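Local coordinates for protein trehalose-6-phosphate phosphatase (Candida albicans, PDB 5DXF) that belongs to glycosyltransferase family 20 of the GT-B clan and has the GT-B type of build, with Rossmann-like, largely parallel sheets flanked by helices, at residues Leu333-Asp338 against Val368-Ser373; Val181-Ala186 against Tyr206-Leu211; Gly258-Ser263 against Leu297-Asp302; Glu80-Leu85 against Ser130-Ile135; Asp309-Glu314 against Cys447-Asn452. One frame throughout, in Å; residues are numbered along the deposited sequence.

Interaction 1: Leu333-Asp338 against Val368-Ser373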
# COMPACT_ATOMS: atom_id res chain seq x y z
N LEU A 333 14.83 5.35 20.07
CA LEU A 333 13.64 5.76 19.33
C LEU A 333 13.04 4.66 18.46
O LEU A 333 13.70 4.10 17.59
CB LEU A 333 13.97 6.97 18.45
CG LEU A 333 13.58 8.36 18.98
CD1 LEU A 333 13.59 8.40 20.50
CD2 LEU A 333 14.48 9.43 18.38
N ILE A 334 11.77 4.35 18.71
CA ILE A 334 11.00 3.46 17.85
C ILE A 334 10.08 4.31 16.99
O ILE A 334 9.28 5.09 17.51
CB ILE A 334 10.17 2.44 18.66
CG1 ILE A 334 11.01 1.86 19.81
CG2 ILE A 334 9.66 1.32 17.76
CD1 ILE A 334 10.32 0.74 20.57
N VAL A 335 10.22 4.18 15.67
CA VAL A 335 9.47 5.02 14.74
C VAL A 335 8.67 4.20 13.73
O VAL A 335 9.20 3.29 13.08
CB VAL A 335 10.41 5.97 13.97
CG1 VAL A 335 9.62 6.80 12.96
CG2 VAL A 335 11.16 6.86 14.93
N GLY A 336 7.38 4.52 13.61
CA GLY A 336 6.52 3.87 12.64
C GLY A 336 5.49 4.82 12.07
O GLY A 336 5.12 5.81 12.71
N ARG A 337 5.05 4.54 10.85
CA ARG A 337 3.95 5.29 10.24
C ARG A 337 2.93 4.34 9.64
O ARG A 337 3.22 3.61 8.69
CB ARG A 337 4.46 6.25 9.15
CG ARG A 337 3.35 7.13 8.59
CD ARG A 337 3.84 8.13 7.55
NE ARG A 337 4.21 7.49 6.29
CZ ARG A 337 4.49 8.16 5.17
NH1 ARG A 337 4.46 9.48 5.15
NH2 ARG A 337 4.81 7.50 4.07
N ASP A 338 1.72 4.36 10.19
CA ASP A 338 0.66 3.49 9.70
C ASP A 338 -0.67 4.22 9.70
O ASP A 338 -0.88 5.15 10.48
CB ASP A 338 0.56 2.23 10.57
CG ASP A 338 1.86 1.46 10.63
OD1 ASP A 338 2.11 0.64 9.73
OD2 ASP A 338 2.64 1.67 11.59
N VAL A 368 11.38 5.73 23.66
CA VAL A 368 10.27 6.54 23.17
C VAL A 368 9.71 5.97 21.87
O VAL A 368 10.44 5.76 20.90
CB VAL A 368 10.70 8.00 22.93
CG1 VAL A 368 9.57 8.78 22.28
CG2 VAL A 368 11.11 8.65 24.25
N LEU A 369 8.41 5.70 21.86
CA LEU A 369 7.73 5.22 20.67
C LEU A 369 7.07 6.38 19.93
O LEU A 369 6.18 7.04 20.47
CB LEU A 369 6.69 4.15 21.03
CG LEU A 369 5.94 3.42 19.91
CD1 LEU A 369 5.63 1.98 20.31
CD2 LEU A 369 4.65 4.14 19.55
N ILE A 370 7.50 6.63 18.70
CA ILE A 370 6.91 7.68 17.88
C ILE A 370 6.02 7.07 16.80
O ILE A 370 6.51 6.36 15.91
CB ILE A 370 7.98 8.57 17.23
CG1 ILE A 370 8.77 9.31 18.31
CG2 ILE A 370 7.34 9.56 16.26
CD1 ILE A 370 10.04 9.94 17.81
N GLN A 371 4.73 7.35 16.88
CA GLN A 371 3.77 6.86 15.90
C GLN A 371 3.09 8.02 15.17
O GLN A 371 2.44 8.85 15.79
CB GLN A 371 2.71 5.97 16.56
CG GLN A 371 1.77 5.28 15.59
CD GLN A 371 2.47 4.22 14.76
OE1 GLN A 371 3.41 3.58 15.22
NE2 GLN A 371 2.01 4.04 13.52
N VAL A 372 3.27 8.07 13.85
CA VAL A 372 2.54 9.02 13.02
C VAL A 372 1.47 8.25 12.25
O VAL A 372 1.77 7.29 11.54
CB VAL A 372 3.47 9.78 12.06
CG1 VAL A 372 4.58 8.88 11.57
CG2 VAL A 372 2.67 10.35 10.89
N SER A 373 0.22 8.68 12.40
CA SER A 373 -0.91 7.93 11.85
C SER A 373 -1.70 8.71 10.81
O SER A 373 -1.73 9.94 10.82
CB SER A 373 -1.84 7.48 12.98
OG SER A 373 -2.10 8.55 13.87

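Interaction 2: Val181-Ala186 against Tyr206-Leu211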
# COMPACT_ATOMS: atom_id res chain seq x y z
N VAL A 181 -20.83 0.06 -10.02
CA VAL A 181 -20.98 -0.22 -11.45
C VAL A 181 -20.87 1.07 -12.27
O VAL A 181 -20.23 1.08 -13.31
CB VAL A 181 -22.33 -0.91 -11.76
CG1 VAL A 181 -22.50 -1.10 -13.26
CG2 VAL A 181 -22.42 -2.25 -11.05
N LYS A 182 -21.47 2.16 -11.78
CA LYS A 182 -21.37 3.45 -12.47
C LYS A 182 -19.92 3.91 -12.59
O LYS A 182 -19.47 4.32 -13.66
CB LYS A 182 -22.19 4.52 -11.76
CG LYS A 182 -23.69 4.28 -11.74
CD LYS A 182 -24.43 5.60 -11.91
CE LYS A 182 -25.78 5.58 -11.20
NZ LYS A 182 -26.73 4.60 -11.80
N PHE A 183 -19.20 3.85 -11.47
CA PHE A 183 -17.77 4.15 -11.41
C PHE A 183 -16.99 3.42 -12.50
O PHE A 183 -16.30 4.05 -13.34
CB PHE A 183 -17.23 3.76 -10.03
CG PHE A 183 -15.90 4.37 -9.67
CD1 PHE A 183 -15.84 5.62 -9.10
CD2 PHE A 183 -14.72 3.66 -9.86
CE1 PHE A 183 -14.63 6.19 -8.76
CE2 PHE A 183 -13.50 4.22 -9.51
CZ PHE A 183 -13.46 5.49 -8.96
N ASN A 184 -17.10 2.09 -12.49
CA ASN A 184 -16.46 1.27 -13.52
C ASN A 184 -16.89 1.63 -14.95
O ASN A 184 -16.07 1.64 -15.87
CB ASN A 184 -16.76 -0.21 -13.27
CG ASN A 184 -16.02 -0.76 -12.06
OD1 ASN A 184 -14.99 -1.43 -12.19
ND2 ASN A 184 -16.54 -0.49 -10.87
N GLU A 185 -18.18 1.93 -15.12
CA GLU A 185 -18.73 2.30 -16.42
C GLU A 185 -18.11 3.57 -16.96
O GLU A 185 -17.82 3.68 -18.16
CB GLU A 185 -20.25 2.47 -16.32
CG GLU A 185 -21.04 1.22 -16.65
CD GLU A 185 -22.53 1.43 -16.49
OE1 GLU A 185 -22.93 2.55 -16.12
OE2 GLU A 185 -23.30 0.47 -16.72
N ALA A 186 -17.91 4.54 -16.07
CA ALA A 186 -17.28 5.79 -16.45
C ALA A 186 -15.82 5.55 -16.81
O ALA A 186 -15.32 6.12 -17.79
CB ALA A 186 -17.40 6.81 -15.33
N TYR A 206 -9.04 -2.76 -6.17
CA TYR A 206 -10.42 -3.18 -5.94
C TYR A 206 -11.52 -2.29 -6.51
O TYR A 206 -12.64 -2.74 -6.69
CB TYR A 206 -10.65 -3.47 -4.46
CG TYR A 206 -10.20 -2.37 -3.54
CD1 TYR A 206 -8.87 -2.18 -3.27
CD2 TYR A 206 -11.12 -1.54 -2.94
CE1 TYR A 206 -8.46 -1.17 -2.42
CE2 TYR A 206 -10.73 -0.53 -2.10
CZ TYR A 206 -9.40 -0.36 -1.84
OH TYR A 206 -9.01 0.65 -1.00
N TYR A 207 -11.22 -1.03 -6.75
CA TYR A 207 -12.22 -0.12 -7.30
C TYR A 207 -12.55 -0.48 -8.74
O TYR A 207 -13.60 -0.11 -9.26
CB TYR A 207 -11.73 1.33 -7.23
CG TYR A 207 -11.86 1.98 -5.87
CD1 TYR A 207 -12.83 2.95 -5.63
CD2 TYR A 207 -11.01 1.64 -4.83
CE1 TYR A 207 -12.95 3.55 -4.39
CE2 TYR A 207 -11.11 2.25 -3.59
CZ TYR A 207 -12.09 3.20 -3.37
OH TYR A 207 -12.20 3.79 -2.14
N LEU A 208 -11.65 -1.22 -9.38
CA LEU A 208 -11.75 -1.48 -10.81
C LEU A 208 -11.77 -2.97 -11.14
O LEU A 208 -11.28 -3.39 -12.19
CB LEU A 208 -10.58 -0.80 -11.52
CG LEU A 208 -10.52 0.70 -11.25
CD1 LEU A 208 -9.35 1.35 -11.97
CD2 LEU A 208 -11.84 1.35 -11.65
N LEU A 209 -12.32 -3.76 -10.23
CA LEU A 209 -12.43 -5.20 -10.39
C LEU A 209 -13.32 -5.61 -11.55
O LEU A 209 -13.09 -6.62 -12.19
CB LEU A 209 -12.95 -5.83 -9.11
CG LEU A 209 -11.97 -5.85 -7.95
CD1 LEU A 209 -12.58 -6.57 -6.77
CD2 LEU A 209 -10.65 -6.48 -8.35
N LEU A 210 -14.37 -4.84 -11.77
CA LEU A 210 -15.30 -5.07 -12.86
C LEU A 210 -14.66 -4.92 -14.23
O LEU A 210 -15.00 -5.65 -15.16
CB LEU A 210 -16.48 -4.10 -12.74
CG LEU A 210 -17.49 -4.43 -11.64
CD1 LEU A 210 -18.74 -3.57 -11.75
CD2 LEU A 210 -17.84 -5.90 -11.66
N LEU A 211 -13.74 -3.98 -14.34
CA LEU A 211 -13.32 -3.41 -15.61
C LEU A 211 -12.70 -4.34 -16.65
O LEU A 211 -13.09 -4.29 -17.80
CB LEU A 211 -12.33 -2.29 -15.31
CG LEU A 211 -12.12 -1.17 -16.30
CD1 LEU A 211 -13.33 -0.24 -16.32
CD2 LEU A 211 -10.87 -0.40 -15.91

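Interaction 3: Gly258-Ser263 against Leu297-Asp302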
# COMPACT_ATOMS: atom_id res chain seq x y z
N GLY A 258 -1.78 -9.90 -11.32
CA GLY A 258 -0.66 -9.89 -10.39
C GLY A 258 -1.04 -9.73 -8.93
O GLY A 258 -1.98 -9.01 -8.59
N PHE A 259 -0.29 -10.39 -8.05
CA PHE A 259 -0.51 -10.28 -6.61
C PHE A 259 0.79 -10.00 -5.86
O PHE A 259 1.89 -10.26 -6.36
CB PHE A 259 -1.15 -11.55 -6.06
CG PHE A 259 -2.53 -11.80 -6.59
CD1 PHE A 259 -3.64 -11.23 -5.98
CD2 PHE A 259 -2.72 -12.61 -7.71
CE1 PHE A 259 -4.91 -11.46 -6.47
CE2 PHE A 259 -3.99 -12.84 -8.20
CZ PHE A 259 -5.09 -12.27 -7.58
N GLN A 260 0.66 -9.46 -4.65
CA GLN A 260 1.81 -9.16 -3.80
C GLN A 260 2.44 -10.43 -3.24
O GLN A 260 3.66 -10.54 -3.13
CB GLN A 260 1.40 -8.24 -2.65
CG GLN A 260 0.63 -6.98 -3.05
CD GLN A 260 1.52 -5.87 -3.57
OE1 GLN A 260 2.71 -6.07 -3.80
NE2 GLN A 260 0.95 -4.69 -3.75
N SER A 261 1.60 -11.41 -2.93
CA SER A 261 2.08 -12.62 -2.26
C SER A 261 1.46 -13.91 -2.78
O SER A 261 0.43 -13.90 -3.43
CB SER A 261 1.90 -12.48 -0.75
OG SER A 261 1.89 -13.73 -0.12
N ASP A 262 2.12 -15.02 -2.51
CA ASP A 262 1.74 -16.35 -2.98
C ASP A 262 0.33 -16.73 -2.53
O ASP A 262 -0.46 -17.27 -3.31
CB ASP A 262 2.76 -17.39 -2.49
CG ASP A 262 2.47 -18.78 -3.00
OD1 ASP A 262 2.20 -18.93 -4.21
OD2 ASP A 262 2.53 -19.74 -2.20
N SER A 263 0.03 -16.44 -1.27
CA SER A 263 -1.25 -16.80 -0.67
C SER A 263 -2.42 -16.16 -1.40
O SER A 263 -3.47 -16.79 -1.56
CB SER A 263 -1.27 -16.39 0.80
OG SER A 263 -1.13 -14.99 0.94
N LEU A 297 4.11 -10.89 -7.94
CA LEU A 297 5.10 -9.86 -8.24
C LEU A 297 5.07 -8.73 -7.23
O LEU A 297 4.50 -7.68 -7.50
CB LEU A 297 4.88 -9.31 -9.65
CG LEU A 297 6.10 -8.66 -10.29
CD1 LEU A 297 7.21 -9.67 -10.47
CD2 LEU A 297 5.75 -8.02 -11.61
N PRO A 298 5.72 -8.98 -6.02
CA PRO A 298 5.56 -7.89 -5.04
C PRO A 298 6.14 -6.56 -5.52
O PRO A 298 7.21 -6.53 -6.08
CB PRO A 298 6.33 -8.38 -3.81
CG PRO A 298 7.35 -9.30 -4.34
CD PRO A 298 6.56 -10.07 -5.32
N ILE A 299 5.41 -5.48 -5.29
CA ILE A 299 5.84 -4.15 -5.69
C ILE A 299 7.01 -3.64 -4.87
O ILE A 299 7.15 -3.96 -3.70
CB ILE A 299 4.70 -3.13 -5.62
CG1 ILE A 299 5.08 -1.88 -6.40
CG2 ILE A 299 4.37 -2.79 -4.18
CD1 ILE A 299 3.88 -1.09 -6.87
N GLY A 300 7.85 -2.84 -5.51
CA GLY A 300 9.00 -2.25 -4.85
C GLY A 300 8.88 -0.74 -4.80
O GLY A 300 7.99 -0.17 -5.43
N ILE A 301 9.76 -0.12 -4.03
CA ILE A 301 9.87 1.33 -3.94
C ILE A 301 10.82 1.93 -4.96
O ILE A 301 11.59 1.23 -5.59
CB ILE A 301 10.27 1.77 -2.52
CG1 ILE A 301 11.48 1.00 -2.03
CG2 ILE A 301 9.13 1.54 -1.56
CD1 ILE A 301 11.80 1.28 -0.58
N ASP A 302 10.77 3.24 -5.12
CA ASP A 302 11.72 3.94 -5.95
C ASP A 302 12.91 4.21 -5.08
O ASP A 302 13.00 5.22 -4.42
CB ASP A 302 11.15 5.26 -6.41
CG ASP A 302 12.06 5.98 -7.35
OD1 ASP A 302 13.27 5.74 -7.29
OD2 ASP A 302 11.55 6.76 -8.16

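Interaction 4: Glu80-Leu85 against Ser130-Ile135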
# COMPACT_ATOMS: atom_id res chain seq x y z
N GLU A 80 10.62 5.81 -24.65
CA GLU A 80 10.28 4.79 -25.63
C GLU A 80 8.78 4.62 -25.83
O GLU A 80 8.32 4.37 -26.93
CB GLU A 80 10.97 3.46 -25.31
CG GLU A 80 12.37 3.64 -24.75
CD GLU A 80 13.45 3.09 -25.64
OE1 GLU A 80 13.88 1.94 -25.41
OE2 GLU A 80 13.88 3.79 -26.57
N TRP A 81 8.02 4.72 -24.74
CA TRP A 81 6.57 4.84 -24.79
C TRP A 81 6.15 5.89 -23.77
O TRP A 81 6.77 6.01 -22.71
CB TRP A 81 5.88 3.50 -24.51
CG TRP A 81 5.40 2.76 -25.75
CD1 TRP A 81 6.17 2.10 -26.66
CD2 TRP A 81 4.04 2.60 -26.18
NE1 TRP A 81 5.38 1.55 -27.64
CE2 TRP A 81 4.07 1.84 -27.37
CE3 TRP A 81 2.81 3.03 -25.68
CZ2 TRP A 81 2.90 1.50 -28.06
CZ3 TRP A 81 1.66 2.69 -26.37
CH2 TRP A 81 1.71 1.93 -27.55
N GLU A 82 5.12 6.66 -24.10
CA GLU A 82 4.62 7.68 -23.19
C GLU A 82 3.30 7.22 -22.58
O GLU A 82 2.39 6.79 -23.29
CB GLU A 82 4.44 9.02 -23.92
CG GLU A 82 5.01 10.21 -23.17
CD GLU A 82 6.52 10.12 -23.00
OE1 GLU A 82 7.18 9.56 -23.89
OE2 GLU A 82 7.03 10.61 -21.97
N THR A 83 3.23 7.26 -21.25
CA THR A 83 2.06 6.79 -20.53
C THR A 83 0.91 7.79 -20.48
O THR A 83 1.12 8.99 -20.47
CB THR A 83 2.43 6.32 -19.11
OG1 THR A 83 3.30 5.19 -19.21
CG2 THR A 83 1.19 5.91 -18.35
N HIS A 84 -0.30 7.26 -20.43
CA HIS A 84 -1.50 8.06 -20.29
C HIS A 84 -2.13 7.57 -19.01
O HIS A 84 -2.09 6.38 -18.73
CB HIS A 84 -2.43 7.83 -21.47
CG HIS A 84 -2.02 8.54 -22.72
ND1 HIS A 84 -0.96 8.13 -23.50
CD2 HIS A 84 -2.52 9.64 -23.32
CE1 HIS A 84 -0.83 8.94 -24.53
NE2 HIS A 84 -1.77 9.87 -24.44
N LEU A 85 -2.69 8.47 -18.22
CA LEU A 85 -3.22 8.11 -16.92
C LEU A 85 -4.73 8.27 -16.85
O LEU A 85 -5.26 9.32 -17.16
CB LEU A 85 -2.55 8.95 -15.83
CG LEU A 85 -2.87 8.59 -14.39
CD1 LEU A 85 -2.85 7.09 -14.22
CD2 LEU A 85 -1.90 9.26 -13.45
N SER A 130 0.08 19.58 -14.96
CA SER A 130 1.50 19.32 -14.88
C SER A 130 1.77 18.12 -15.78
O SER A 130 2.10 18.27 -16.95
CB SER A 130 1.94 19.02 -13.45
OG SER A 130 1.40 19.97 -12.54
N GLY A 131 1.60 16.94 -15.20
CA GLY A 131 1.59 15.67 -15.92
C GLY A 131 2.62 15.41 -17.00
O GLY A 131 3.69 16.02 -17.06
N THR A 132 2.29 14.43 -17.83
CA THR A 132 2.96 14.18 -19.10
C THR A 132 2.75 15.31 -20.14
O THR A 132 3.68 15.64 -20.87
CB THR A 132 2.48 12.85 -19.72
OG1 THR A 132 2.71 11.77 -18.80
CG2 THR A 132 3.21 12.55 -21.02
N PRO A 133 1.55 15.93 -20.20
CA PRO A 133 0.28 15.74 -19.48
C PRO A 133 -0.74 14.93 -20.27
O PRO A 133 -0.49 13.76 -20.60
CB PRO A 133 -0.21 17.17 -19.27
CG PRO A 133 0.27 17.90 -20.49
CD PRO A 133 1.50 17.16 -21.01
N ASN A 134 -1.87 15.56 -20.57
CA ASN A 134 -3.01 14.90 -21.17
C ASN A 134 -3.43 13.73 -20.27
O ASN A 134 -3.76 12.65 -20.73
CB ASN A 134 -2.69 14.44 -22.59
CG ASN A 134 -3.91 14.43 -23.49
OD1 ASN A 134 -4.94 15.02 -23.15
ND2 ASN A 134 -3.81 13.77 -24.64
N ILE A 135 -3.36 13.95 -18.96
CA ILE A 135 -3.79 12.95 -18.02
C ILE A 135 -5.29 12.84 -18.13
O ILE A 135 -5.97 13.84 -18.29
CB ILE A 135 -3.43 13.31 -16.58
CG1 ILE A 135 -1.98 13.77 -16.52
CG2 ILE A 135 -3.67 12.11 -15.68
CD1 ILE A 135 -1.38 13.72 -15.13

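Interaction 5: Asp309-Glu314 against Cys447-Asn452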
# COMPACT_ATOMS: atom_id res chain seq x y z
N ASP A 309 16.79 11.58 -1.33
CA ASP A 309 16.10 12.50 -0.44
C ASP A 309 16.50 12.27 0.99
O ASP A 309 16.66 13.20 1.75
CB ASP A 309 14.59 12.37 -0.61
CG ASP A 309 14.14 12.72 -2.00
OD1 ASP A 309 14.99 12.90 -2.87
OD2 ASP A 309 12.93 12.82 -2.23
N ALA A 310 16.67 11.02 1.36
CA ALA A 310 17.06 10.70 2.71
C ALA A 310 18.42 11.29 3.02
O ALA A 310 18.66 11.76 4.12
CB ALA A 310 17.11 9.20 2.88
N PHE A 311 19.32 11.25 2.06
CA PHE A 311 20.70 11.60 2.37
C PHE A 311 21.25 12.85 1.66
O PHE A 311 22.42 13.19 1.83
CB PHE A 311 21.61 10.40 2.08
CG PHE A 311 21.24 9.18 2.86
CD1 PHE A 311 21.45 9.12 4.23
CD2 PHE A 311 20.68 8.08 2.23
CE1 PHE A 311 21.11 8.00 4.96
CE2 PHE A 311 20.34 6.95 2.95
CZ PHE A 311 20.56 6.91 4.32
N SER A 312 20.42 13.54 0.88
CA SER A 312 20.89 14.75 0.20
C SER A 312 21.00 15.93 1.16
O SER A 312 20.18 16.09 2.07
CB SER A 312 19.98 15.12 -0.96
OG SER A 312 20.44 16.29 -1.62
N SER A 313 22.02 16.76 0.94
CA SER A 313 22.25 17.94 1.77
C SER A 313 21.26 19.04 1.42
O SER A 313 20.80 19.78 2.30
CB SER A 313 23.69 18.43 1.59
OG SER A 313 24.04 18.45 0.22
N GLU A 314 20.93 19.14 0.14
CA GLU A 314 20.03 20.17 -0.37
C GLU A 314 18.66 20.16 0.30
O GLU A 314 18.13 21.22 0.63
CB GLU A 314 19.86 20.00 -1.89
CG GLU A 314 21.10 20.31 -2.70
CD GLU A 314 21.49 21.77 -2.63
OE1 GLU A 314 20.67 22.63 -3.02
OE2 GLU A 314 22.62 22.07 -2.17
N CYS A 447 16.74 3.89 4.63
CA CYS A 447 17.16 4.97 5.52
C CYS A 447 18.16 4.53 6.58
O CYS A 447 18.77 5.37 7.23
CB CYS A 447 15.94 5.59 6.20
SG CYS A 447 14.88 6.58 5.12
N GLN A 448 18.31 3.22 6.75
CA GLN A 448 19.21 2.71 7.78
C GLN A 448 20.50 2.10 7.25
O GLN A 448 21.21 1.45 8.01
CB GLN A 448 18.48 1.67 8.64
CG GLN A 448 17.42 2.25 9.53
CD GLN A 448 17.98 3.29 10.49
OE1 GLN A 448 19.12 3.18 10.94
NE2 GLN A 448 17.17 4.29 10.80
N LYS A 449 20.80 2.30 5.98
CA LYS A 449 21.98 1.65 5.39
C LYS A 449 23.27 2.08 6.07
O LYS A 449 24.19 1.27 6.22
CB LYS A 449 22.06 1.92 3.88
CG LYS A 449 22.84 3.16 3.48
CD LYS A 449 22.72 3.46 1.99
CE LYS A 449 23.92 2.97 1.19
NZ LYS A 449 23.91 3.50 -0.22
N TYR A 450 23.35 3.33 6.51
CA TYR A 450 24.56 3.80 7.16
C TYR A 450 24.46 3.64 8.67
O TYR A 450 25.46 3.39 9.35
CB TYR A 450 24.83 5.27 6.80
CG TYR A 450 24.97 5.52 5.32
CD1 TYR A 450 24.18 6.45 4.67
CD2 TYR A 450 25.90 4.82 4.56
CE1 TYR A 450 24.31 6.69 3.31
CE2 TYR A 450 26.04 5.04 3.20
CZ TYR A 450 25.24 5.98 2.58
OH TYR A 450 25.38 6.21 1.23
N ASN A 451 23.24 3.75 9.19
CA ASN A 451 23.03 3.70 10.63
C ASN A 451 22.78 2.28 11.16
O ASN A 451 23.10 1.98 12.31
CB ASN A 451 21.86 4.62 11.01
CG ASN A 451 21.75 4.83 12.49
OD1 ASN A 451 20.65 4.97 13.04
ND2 ASN A 451 22.89 4.86 13.17
N ASN A 452 22.21 1.43 10.32
CA ASN A 452 22.01 0.01 10.62
C ASN A 452 21.09 -0.30 11.79
O ASN A 452 21.36 -1.21 12.57
CB ASN A 452 23.36 -0.68 10.86
CG ASN A 452 24.32 -0.52 9.71
OD1 ASN A 452 24.08 -1.00 8.60
ND2 ASN A 452 25.44 0.14 9.96

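Interaction 1: Leu333-Asp338 against Val368-Ser373
Val-368 begins the parallel pairing: its carbonyl O accepts Ile-334 N at 2.9 Å, while its CB lies alongside CD1 of Leu-333. Leu-369 turns to the other face, and its CA makes a C-H...O contact with Ile-334 O. That same oxygen takes the N-H of Ile-370 almost along its C=O axis, so the Ile-334 carbonyl is engaged twice. Ile-370, with CG1 anti to its carbonyl carbon (chi1 -64°), brings CD1 obliquely to CG of Leu-333 at 4.0 Å; its O then accepts Gly-336 N at 3.1 Å. Gln-371 returns to the face of Leu-369. Extended at first and then bent at chi2 (69°), it swings its amide past Gly-336, and NE2 gives a hydrogen bond of 3.1 Å to OD2 of Asp-338. The anti lone pair of OD2 is used, with carboxylate and amide nearly coplanar (15°). Lys-349 NZ binds Gln-371 OE1 and forms a salt bridge with Asp-338 OD2, bracing both groups and probably favouring the charged carboxylate. Val-372 N bonds to Gly-336 O, Val-372 O receives Asp-338 N, and CG1 of Val-372 rests 3.6 Å from CB of Arg-337. Ser-373 closes the ladder, its CA against Asp-338 O and its OG bonded to His-408. This is the beta-alpha-beta crossover of a Rossmann-like domain: connecting helix 346-359 covers the Leu-369 face, helix 415-424 packs against Leu-333 and Val-335 on the other, strand 406-409 pairs beyond 367-374, and Leu-333 and Val-335 bond through their backbones to Asp-426 and Leu-427, just before strand 428-430.

Interaction 2: Val181-Ala186 against Tyr206-Leu211
Phe-183 holds CG anti to its backbone N (chi1 -163°), whereas its neighbour Asn-184 holds CG anti to the carbonyl carbon (chi1 -71°), and with these torsions ring and amide both reach from helix 173-194 to the loop 206-211, the ring at Tyr-207 and Leu-208, the amide mostly at Leu-210. Leu-210 answers with CG also anti to its carbonyl carbon (chi1 -74°), presenting CB and CD1 to the amide. Asn-184 and Leu-210 cross at about a right angle: OD1 lies 3.1 Å from Leu-210 CB, and ND2 is 3.9 Å from Leu-210 CD1. Asn-184 OD1 also faces the CA of Leu-208 at 3.5 Å. Beside it, Leu-211 CD1 reaches the Asn-184 carbonyl O. The ring of Phe-183 takes Leu-208 CD2 at its edge, near the plane, 3.9 Å from CE2. CE2 also approaches Tyr-207 CB, and the two rings lie obliquely, their centroids 5.9 Å apart. At the outer end, Val-181 CG2 touches Leu-210 CD1 at 4.0 Å. Together these contacts seat the loop that joins strand 200-204 to helix 211-218 against the long helix, a beta-loop-alpha passage of a Rossmann-like domain, with Trp-88 and Tyr-187 adding further aromatic rings around Phe-183. Asn-184 ND2 is hydrogen-bonded to Tyr-180 O of its own helix, and Tyr-207 OH to Glu-153. Both of these polar ends have firm partners outside the loop, while leucine, valine and aromatic carbons pack round the amide, which consequently sits in a largely apolar setting.

Interaction 3: Gly258-Ser263 against Leu297-Asp302
Gln-260 OE1 is gripped by a single N-H, that of Ile-299, in a hydrogen bond of 3.1 Å that is nearly straight (173° at the hydrogen) and lies in the carbonyl plane of the amide. The other end of the amide, NE2, donates to His-229 O, so both ends are held and the orientation of the flat group is fixed. Its position follows from a chain that bends back at chi2 (-80°), carrying the amide alongside the Ile-299 side chain, whose CG2 lies 3.7 Å from OE1. A second, backbone bond runs from Leu-297 N to Phe-259 O at 2.8 Å, almost along the C=O axis; it carries the parallel pairing of strands 256-259 and 290-296 one step past the second strand's end. Between the two bonds, Pro-298 CB packs on the carbonyl O of Gln-260 at 3.5 Å. The glutamine thus joins two loops where they leave the C-terminal ends of adjacent strands in the larger, Rossmann-like sheet. From there one segment enters helix 262-274 and the other leads to helix 303-311, while Trp-515 of helix 512-526 bonds to Leu-297 O and packs against Ile-299.

Interaction 4: Glu80-Leu85 against Ser130-Ile135
Leu-85 lies at the start of strand 84-88, next to edge strand 136-138 in the parallel part of the larger Rossmann-like sheet, and Ile-135 comes just before that edge strand. Followed outward, the leucine meets one methyl repeatedly. Its CB lies 3.4 Å from Ile-135 CG2. Its CG is a little farther from the same atom, and Leu-85 CD2 ends 4.0 Å from Ile-135 CG2. Ile-135 sets CG2 anti to its own N, turning that methyl to the leucine; Leu-85 has CG anti to its N (chi1 -173°), and the two side chains run side by side in the same direction. The Leu-85 carbonyl O also lies near this methyl, and a backbone hydrogen bond between Leu-85 and His-136 begins the strand pairing directly afterwards. Toward the surface the contact becomes looser and more exposed. CD2 of the His-84 ring lies 4.2 Å from the carbonyl O of Asn-134, and this ring meets that of His-136 with the planes almost perpendicular. Thr-132, which precedes a cis peptide bond to Pro-133, meets the residues leading into strand 84-88, where Glu-82, bent at chi2, crosses it obliquely and sets its aliphatic CG 3.7 Å from Thr-132 CG2.

Interaction 5: Asp309-Glu314 against Cys447-Asn452
A T-shaped aromatic pair joins the C-terminal end of helix 303-311 to the loop after helix 439-447, in a GT-B type protein of Rossmann-like domains. Phe-311 offers the face and Tyr-450 the edge: the planes stand at 71° and the centroids are 4.8 Å apart. Both rings have CG anti to the carbonyl carbon, with chi1 of -59° in Phe-311 and -58° in Tyr-450. Tyr-450 CE1 lies over the middle of the phenylalanine ring, 3.7 Å above its plane, and CD1 comes down nearer the rim, 3.5 Å from Phe-311 CE1. This places the ring hydrogens of the tyrosine against the pi cloud of Phe-311. On the opposite face of that ring sits Ala-310 CB, offset toward the rim, so the phenyl group is sandwiched between its helical neighbour and the tyrosine. Tyr-450 is backed in turn by Lys-449, whose CG lies centrally over one of its faces. The lysine NZ forms a salt bridge with Glu-307, bonds to Tyr-504 OH, and makes with Tyr-450 OH a weak bond of 3.4 Å that places the tyrosine's tip beside this ion pair. At the far end of the phenyl ring, Phe-311 CZ approaches the Cys-447 carbonyl O at 3.7 Å. Beneath the aromatic pair the helix packs more simply, Ala-310 CB touching Cys-447 SG at 4.1 Å.

The five contacts grade from core to surface. Interactions 1, 2 and 3 are buried, with interaction 3 nearest the middle of the chain, while 4 and 5 are only partly so. Interaction 1 relies on a full ladder of backbone bonds; 3 has one such bond and one to a side-chain amide; 4 and 5 are packing contacts, and 2 sets one amide among apolar side chains. Interactions 3 and 4 reach the same large sheet, with centres about 24 Å apart, whereas interaction 1 belongs to another, parallel sheet. Segment 297-302 of interaction 3 leads into helix 303-311, whose C-terminal end carries interaction 5. Interaction 1 is nested within the loop closed by interaction 5.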